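Local atomic coordinates of TqaL (Neurospora crassa, PDB entry 7EEH), a protein that belongs to the 2OG-Fe dioxygenase family of the cupin clan and binds an iron ion in a fold built round an antiparallel beta sheet. Residues G138-G143 with T243-D248; S39-L44 with Q131-F136. The protein carries 1 engineered substitution. One frame throughout, in Å; residues are numbered along the deposited sequence.

Interaction 1 of 2, residues G138-G143 with T243-D248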
ATOM      1  N   GLY B 138      18.559  -4.607  12.405  1.00 19.38           N
ATOM      2  CA  GLY B 138      18.728  -6.057  12.407  1.00 22.84           C
ATOM      3  C   GLY B 138      18.011  -6.723  11.248  1.00 22.12           C
ATOM      4  O   GLY B 138      18.535  -7.650  10.621  1.00 21.52           O
HETATM    5  N   MSE B 139      16.820  -6.225  10.944  1.00 25.09           N
HETATM    6  CA  MSE B 139      15.985  -6.749   9.840  1.00 20.58           C
HETATM    7  C   MSE B 139      16.701  -6.584   8.502  1.00 22.01           C
HETATM    8  O   MSE B 139      16.676  -7.486   7.753  1.00 23.15           O
HETATM    9  CB  MSE B 139      14.623  -6.058   9.782  1.00 21.78           C
HETATM   10  CG  MSE B 139      13.636  -6.541  10.783  1.00 25.44           C
HETATM   11 SE   MSE B 139      11.913  -5.771  10.429  1.00 32.64          SE
HETATM   12  CE  MSE B 139      11.828  -5.756   8.551  1.00 31.66           C
ATOM     13  N   ILE B 140      17.331  -5.449   8.272  1.00 21.11           N
ATOM     14  CA  ILE B 140      18.012  -5.186   7.006  1.00 21.74           C
ATOM     15  C   ILE B 140      19.300  -6.005   6.905  1.00 25.63           C
ATOM     16  O   ILE B 140      19.536  -6.704   5.914  1.00 22.23           O
ATOM     17  CB  ILE B 140      18.290  -3.680   6.858  1.00 23.22           C
ATOM     18  CG1 ILE B 140      16.980  -2.926   6.657  1.00 20.10           C
ATOM     19  CG2 ILE B 140      19.247  -3.421   5.696  1.00 21.26           C
ATOM     20  CD1 ILE B 140      17.163  -1.447   6.559  1.00 22.03           C
ATOM     21  N   CYS B 141      20.144  -5.944   7.936  1.00 19.73           N
ATOM     22  CA  CYS B 141      21.471  -6.545   7.828  1.00 20.55           C
ATOM     23  C   CYS B 141      21.419  -8.068   7.859  1.00 22.89           C
ATOM     24  O   CYS B 141      22.319  -8.724   7.324  1.00 23.58           O
ATOM     25  CB  CYS B 141      22.364  -6.032   8.955  1.00 20.80           C
ATOM     26  SG  CYS B 141      22.644  -4.263   8.819  1.00 19.97           S
ATOM     27  N   HIS B 142      20.387  -8.636   8.483  1.00 23.73           N
ATOM     28  CA  HIS B 142      20.205 -10.082   8.565  1.00 28.56           C
ATOM     29  C   HIS B 142      20.259 -10.720   7.187  1.00 26.90           C
ATOM     30  O   HIS B 142      19.509 -10.336   6.287  1.00 24.62           O
ATOM     31  CB  HIS B 142      18.858 -10.379   9.230  1.00 30.57           C
ATOM     32  CG  HIS B 142      18.574 -11.835   9.425  1.00 36.82           C
ATOM     33  ND1 HIS B 142      17.303 -12.363   9.328  1.00 38.40           N
ATOM     34  CD2 HIS B 142      19.392 -12.871   9.725  1.00 32.37           C
ATOM     35  CE1 HIS B 142      17.352 -13.664   9.552  1.00 37.48           C
ATOM     36  NE2 HIS B 142      18.608 -13.998   9.794  1.00 36.23           N
ATOM     37  N   GLY B 143      21.146 -11.697   7.025  1.00 26.22           N
ATOM     38  CA  GLY B 143      21.261 -12.447   5.790  1.00 28.08           C
ATOM     39  C   GLY B 143      22.038 -11.781   4.678  1.00 28.51           C
ATOM     40  O   GLY B 143      22.223 -12.400   3.627  1.00 26.27           O
ATOM     41  N   THR B 243      18.760   8.788   8.123  1.00 15.92           N
ATOM     42  CA  THR B 243      19.519   7.589   8.480  1.00 15.94           C
ATOM     43  C   THR B 243      20.358   7.107   7.303  1.00 20.17           C
ATOM     44  O   THR B 243      19.833   6.878   6.206  1.00 18.31           O
ATOM     45  CB  THR B 243      18.587   6.453   8.941  1.00 19.39           C
ATOM     46  OG1 THR B 243      17.967   6.801  10.188  1.00 18.91           O
ATOM     47  CG2 THR B 243      19.371   5.175   9.152  1.00 20.23           C
ATOM     48  N   LEU B 244      21.656   6.952   7.545  1.00 16.18           N
ATOM     49  CA  LEU B 244      22.600   6.352   6.606  1.00 17.37           C
ATOM     50  C   LEU B 244      23.025   4.994   7.144  1.00 17.93           C
ATOM     51  O   LEU B 244      23.417   4.892   8.310  1.00 19.29           O
ATOM     52  CB  LEU B 244      23.834   7.244   6.434  1.00 17.96           C
ATOM     53  CG  LEU B 244      24.962   6.613   5.624  1.00 22.36           C
ATOM     54  CD1 LEU B 244      24.559   6.503   4.152  1.00 17.25           C
ATOM     55  CD2 LEU B 244      26.278   7.387   5.800  1.00 19.13           C
ATOM     56  N   LEU B 245      22.951   3.962   6.305  1.00 17.49           N
ATOM     57  CA  LEU B 245      23.451   2.635   6.638  1.00 18.02           C
ATOM     58  C   LEU B 245      24.452   2.214   5.564  1.00 19.86           C
ATOM     59  O   LEU B 245      24.181   2.372   4.374  1.00 19.26           O
ATOM     60  CB  LEU B 245      22.291   1.631   6.718  1.00 16.15           C
ATOM     61  CG  LEU B 245      22.589   0.143   6.926  1.00 16.65           C
ATOM     62  CD1 LEU B 245      23.131  -0.079   8.325  1.00 15.55           C
ATOM     63  CD2 LEU B 245      21.306  -0.646   6.737  1.00 13.88           C
ATOM     64  N   LEU B 246      25.609   1.687   5.967  1.00 17.82           N
ATOM     65  CA  LEU B 246      26.650   1.352   4.998  1.00 19.57           C
ATOM     66  C   LEU B 246      27.357   0.065   5.395  1.00 19.78           C
ATOM     67  O   LEU B 246      27.510  -0.236   6.579  1.00 18.30           O
ATOM     68  CB  LEU B 246      27.680   2.483   4.843  1.00 19.98           C
ATOM     69  CG  LEU B 246      28.488   2.978   6.048  1.00 22.84           C
ATOM     70  CD1 LEU B 246      29.742   2.138   6.291  1.00 20.03           C
ATOM     71  CD2 LEU B 246      28.868   4.431   5.831  1.00 23.10           C
ATOM     72  N   VAL B 247      27.794  -0.688   4.386  1.00 18.98           N
ATOM     73  CA  VAL B 247      28.602  -1.887   4.600  1.00 20.60           C
ATOM     74  C   VAL B 247      30.031  -1.424   4.858  1.00 21.29           C
ATOM     75  O   VAL B 247      30.685  -0.882   3.967  1.00 22.47           O
ATOM     76  CB  VAL B 247      28.531  -2.840   3.404  1.00 20.04           C
ATOM     77  CG1 VAL B 247      29.484  -4.058   3.611  1.00 18.23           C
ATOM     78  CG2 VAL B 247      27.091  -3.293   3.187  1.00 18.11           C
ATOM     79  N   ASP B 248      30.507  -1.604   6.093  1.00 20.43           N
ATOM     80  CA  ASP B 248      31.726  -0.920   6.525  1.00 21.99           C
ATOM     81  C   ASP B 248      32.985  -1.549   5.938  1.00 23.03           C
ATOM     82  O   ASP B 248      34.035  -0.893   5.892  1.00 22.23           O
ATOM     83  CB  ASP B 248      31.805  -0.926   8.055  1.00 21.74           C
ATOM     84  CG  ASP B 248      33.008  -0.148   8.590  1.00 23.30           C
ATOM     85  OD1 ASP B 248      33.157   1.044   8.251  1.00 22.90           O
ATOM     86  OD2 ASP B 248      33.804  -0.743   9.345  1.00 24.30           O
TER

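Interaction 2 of 2, residues S39-L44 with Q131-F136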
ATOM      1  N   SER B  39      11.486  11.576   7.020  1.00 21.70           N
ATOM      2  CA  SER B  39      10.067  11.499   6.672  1.00 25.29           C
ATOM      3  C   SER B  39       9.662  10.089   6.264  1.00 26.32           C
ATOM      4  O   SER B  39       8.522   9.676   6.517  1.00 27.26           O
ATOM      5  CB  SER B  39       9.733  12.497   5.552  1.00 23.22           C
ATOM      6  OG  SER B  39      10.540  12.311   4.404  1.00 26.07           O
ATOM      7  N   ASP B  40      10.575   9.329   5.645  1.00 22.02           N
ATOM      8  CA  ASP B  40      10.315   7.932   5.305  1.00 22.27           C
ATOM      9  C   ASP B  40      10.580   6.983   6.473  1.00 23.59           C
ATOM     10  O   ASP B  40       9.954   5.916   6.552  1.00 20.72           O
ATOM     11  CB  ASP B  40      11.166   7.536   4.099  1.00 21.22           C
ATOM     12  CG  ASP B  40      10.798   8.323   2.868  1.00 26.49           C
ATOM     13  OD1 ASP B  40       9.603   8.636   2.744  1.00 25.60           O
ATOM     14  OD2 ASP B  40      11.684   8.657   2.056  1.00 29.36           O
HETATM   15  N   MSE B  41      11.499   7.328   7.371  1.00 20.27           N
HETATM   16  CA  MSE B  41      11.710   6.496   8.550  1.00 22.66           C
HETATM   17  C   MSE B  41      10.523   6.523   9.510  1.00 20.70           C
HETATM   18  O   MSE B  41      10.198   5.496  10.092  1.00 20.90           O
HETATM   19  CB  MSE B  41      12.985   6.902   9.304  1.00 21.46           C
HETATM   20  CG  MSE B  41      14.238   6.677   8.489  1.00 19.40           C
HETATM   21 SE   MSE B  41      14.686   4.786   8.406  1.00 29.80          SE
HETATM   22  CE  MSE B  41      13.982   4.172  10.098  1.00 14.48           C
ATOM     23  N   VAL B  42       9.870   7.688   9.681  1.00 20.78           N
ATOM     24  CA  VAL B  42       8.827   7.794  10.708  1.00 20.54           C
ATOM     25  C   VAL B  42       7.741   6.734  10.551  1.00 22.59           C
ATOM     26  O   VAL B  42       7.466   6.015  11.528  1.00 21.25           O
ATOM     27  CB  VAL B  42       8.257   9.221  10.753  1.00 26.69           C
ATOM     28  CG1 VAL B  42       6.943   9.220  11.513  1.00 26.41           C
ATOM     29  CG2 VAL B  42       9.229  10.153  11.432  1.00 24.84           C
ATOM     30  N   PRO B  43       7.114   6.551   9.378  1.00 23.56           N
ATOM     31  CA  PRO B  43       6.080   5.508   9.289  1.00 23.16           C
ATOM     32  C   PRO B  43       6.628   4.099   9.465  1.00 21.46           C
ATOM     33  O   PRO B  43       5.909   3.234   9.979  1.00 20.99           O
ATOM     34  CB  PRO B  43       5.472   5.723   7.897  1.00 27.89           C
ATOM     35  CG  PRO B  43       6.484   6.459   7.147  1.00 24.76           C
ATOM     36  CD  PRO B  43       7.232   7.298   8.114  1.00 22.71           C
ATOM     37  N   LEU B  44       7.884   3.843   9.093  1.00 19.89           N
ATOM     38  CA  LEU B  44       8.469   2.531   9.357  1.00 19.67           C
ATOM     39  C   LEU B  44       8.595   2.277  10.854  1.00 21.88           C
ATOM     40  O   LEU B  44       8.242   1.196  11.342  1.00 22.41           O
ATOM     41  CB  LEU B  44       9.833   2.414   8.669  1.00 20.12           C
ATOM     42  CG  LEU B  44       9.792   2.586   7.142  1.00 20.79           C
ATOM     43  CD1 LEU B  44      11.146   2.405   6.515  1.00 17.85           C
ATOM     44  CD2 LEU B  44       8.811   1.600   6.550  1.00 20.96           C
ATOM     45  N   GLN B 131      14.169   1.579  20.150  1.00 19.44           N
ATOM     46  CA  GLN B 131      14.070   0.133  19.970  1.00 21.78           C
ATOM     47  C   GLN B 131      13.685  -0.209  18.535  1.00 20.37           C
ATOM     48  O   GLN B 131      14.218  -1.153  17.952  1.00 20.89           O
ATOM     49  CB  GLN B 131      13.065  -0.470  20.954  1.00 24.29           C
ATOM     50  CG  GLN B 131      13.467  -0.282  22.430  1.00 25.40           C
ATOM     51  CD  GLN B 131      12.520  -0.966  23.407  1.00 29.12           C
ATOM     52  OE1 GLN B 131      11.381  -1.278  23.070  1.00 25.61           O
ATOM     53  NE2 GLN B 131      12.999  -1.207  24.626  1.00 25.57           N
ATOM     54  N   ALA B 132      12.762   0.552  17.952  1.00 21.50           N
ATOM     55  CA  ALA B 132      12.399   0.320  16.557  1.00 22.02           C
ATOM     56  C   ALA B 132      13.598   0.515  15.642  1.00 19.21           C
ATOM     57  O   ALA B 132      13.757  -0.211  14.655  1.00 20.25           O
ATOM     58  CB  ALA B 132      11.256   1.242  16.148  1.00 16.87           C
ATOM     59  N   LEU B 133      14.480   1.466  15.975  1.00 19.66           N
ATOM     60  CA  LEU B 133      15.688   1.655  15.176  1.00 18.15           C
ATOM     61  C   LEU B 133      16.576   0.419  15.209  1.00 19.85           C
ATOM     62  O   LEU B 133      17.133   0.029  14.181  1.00 20.90           O
ATOM     63  CB  LEU B 133      16.471   2.881  15.647  1.00 19.33           C
ATOM     64  CG  LEU B 133      16.029   4.226  15.062  1.00 18.18           C
ATOM     65  CD1 LEU B 133      16.709   5.388  15.785  1.00 17.36           C
ATOM     66  CD2 LEU B 133      16.290   4.290  13.542  1.00 17.09           C
ATOM     67  N   LEU B 134      16.727  -0.208  16.379  1.00 21.66           N
ATOM     68  CA  LEU B 134      17.510  -1.438  16.463  1.00 19.48           C
ATOM     69  C   LEU B 134      16.876  -2.550  15.640  1.00 20.95           C
ATOM     70  O   LEU B 134      17.567  -3.273  14.918  1.00 20.85           O
ATOM     71  CB  LEU B 134      17.650  -1.882  17.919  1.00 19.94           C
ATOM     72  CG  LEU B 134      18.678  -1.175  18.810  1.00 19.12           C
ATOM     73  CD1 LEU B 134      18.488  -1.633  20.239  1.00 19.04           C
ATOM     74  CD2 LEU B 134      20.106  -1.459  18.343  1.00 16.45           C
ATOM     75  N   VAL B 135      15.558  -2.728  15.773  1.00 21.36           N
ATOM     76  CA  VAL B 135      14.873  -3.762  15.006  1.00 20.14           C
ATOM     77  C   VAL B 135      15.055  -3.505  13.515  1.00 19.20           C
ATOM     78  O   VAL B 135      15.381  -4.417  12.744  1.00 21.93           O
ATOM     79  CB  VAL B 135      13.388  -3.830  15.413  1.00 21.71           C
ATOM     80  CG1 VAL B 135      12.657  -4.839  14.595  1.00 21.22           C
ATOM     81  CG2 VAL B 135      13.268  -4.209  16.892  1.00 21.81           C
ATOM     82  N   PHE B 136      14.856  -2.254  13.093  1.00 20.70           N
ATOM     83  CA  PHE B 136      15.048  -1.870  11.695  1.00 20.05           C
ATOM     84  C   PHE B 136      16.398  -2.339  11.174  1.00 20.27           C
ATOM     85  O   PHE B 136      16.484  -2.984  10.121  1.00 21.36           O
ATOM     86  CB  PHE B 136      14.921  -0.348  11.568  1.00 16.03           C
ATOM     87  CG  PHE B 136      15.312   0.225  10.206  1.00 18.06           C
ATOM     88  CD1 PHE B 136      14.374   0.325   9.181  1.00 19.49           C
ATOM     89  CD2 PHE B 136      16.576   0.752   9.995  1.00 16.48           C
ATOM     90  CE1 PHE B 136      14.707   0.914   7.961  1.00 17.51           C
ATOM     91  CE2 PHE B 136      16.919   1.340   8.789  1.00 20.55           C
ATOM     92  CZ  PHE B 136      15.977   1.420   7.762  1.00 20.98           C
TER

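Interaction 1 of 2, residues G138-G143 with T243-D248
Leu245 reaches from strand 243-247 to the last turn of helix 128-141, where it meets Ile140 and Cys141. Its CB points toward the helix but stays 6.0 Å from Ile140 CG2. With CG anti to the backbone N (chi1 174°), the side chain extends across the gap, and Leu245 CG is 5.0 Å from Ile140 CG2. Leu245 CD2 makes the tight contact, 3.6 Å from Ile140 CG2, while Leu245 CD1 turns to the sulfur, with Cys141 SG 4.2 Å away. The side chains of Ile140 and Leu245 run past one another in opposing senses, and that one methyl pair makes the touch. Ile34 of the neighbouring strand 33-36 touches both residues, and Met192 of strand 190-199 also packs on Leu245. The helix end therefore rests on the large antiparallel sheet of this cupin-clan fold, just before His142 leaves helical geometry. Cys141 also touches His190 on strand 190-199. The closest backbone pair, the CA atoms of Cys141 and Val247, is still 9.1 Å apart, which shows that side chains alone bridge helix and strand. Methyl groups and one sulfur do all the touching, consistent with a contact held by apolar burial, with no polar bond between the two segments.

Interaction 2 of 2, residues S39-L44 with Q131-F136
Selenomethionine Met41 lays the end of its side chain over one face of the Phe136 ring. Its CE is 3.9 Å from the ring centroid and only 8° off the normal, a CH-pi contact near the centre of the face. The heavier atom SE sits further out, 29° off the normal, and is 3.7 Å from Phe136 CZ. Bends at chi2 (-75°) and chi3 fold the chain back so that both atoms reach the ring, and the two side chains lie roughly perpendicular. This is a Met-aromatic contact, with selenium in the place of sulfur, and it joins two helices packed nearly perpendicularly: the axes of 39-44 and 131-136 pass 11.0 Å apart. Helix 128-141, which carries the ring, lies against the main sheet of the fold, where Leu133 touches Leu272 and Phe274 of strand 267-277. Helix 12-31 also borders the contact, its Ile21 touching both Phe136 and Leu44. Leu44 approaches the ring obliquely, its CD1 4.1 Å from Phe136 CE1. Leu133, on the same helix as the ring, also touches the selenomethionine: its CB heads off to one side, but Leu133 CD2 ends 4.1 Å from Met41 CE.

Interactions 1 and 2 share helix 128-141 and have centres 13 Å apart. Phe136 and Ile140 lie one turn apart on that helix, and Phe136 CZ is 3.3 Å from Ile140 CD1, which makes the two apolar clusters continuous. A second bridge runs from Met41 CG to Thr243 OG1, at 4.1 Å, a packing contact between helix 38-48 and the strand. In interaction 1 the Leu245 side chain is about 12 Å from the iron(III) ion bound by His184, Asp186 and His253. Just beyond strand 243-247, Asp248 accepts a hydrogen bond from the backbone N of Asp186 and forms a salt bridge with Arg149, tying segment 243-248 to the metal site.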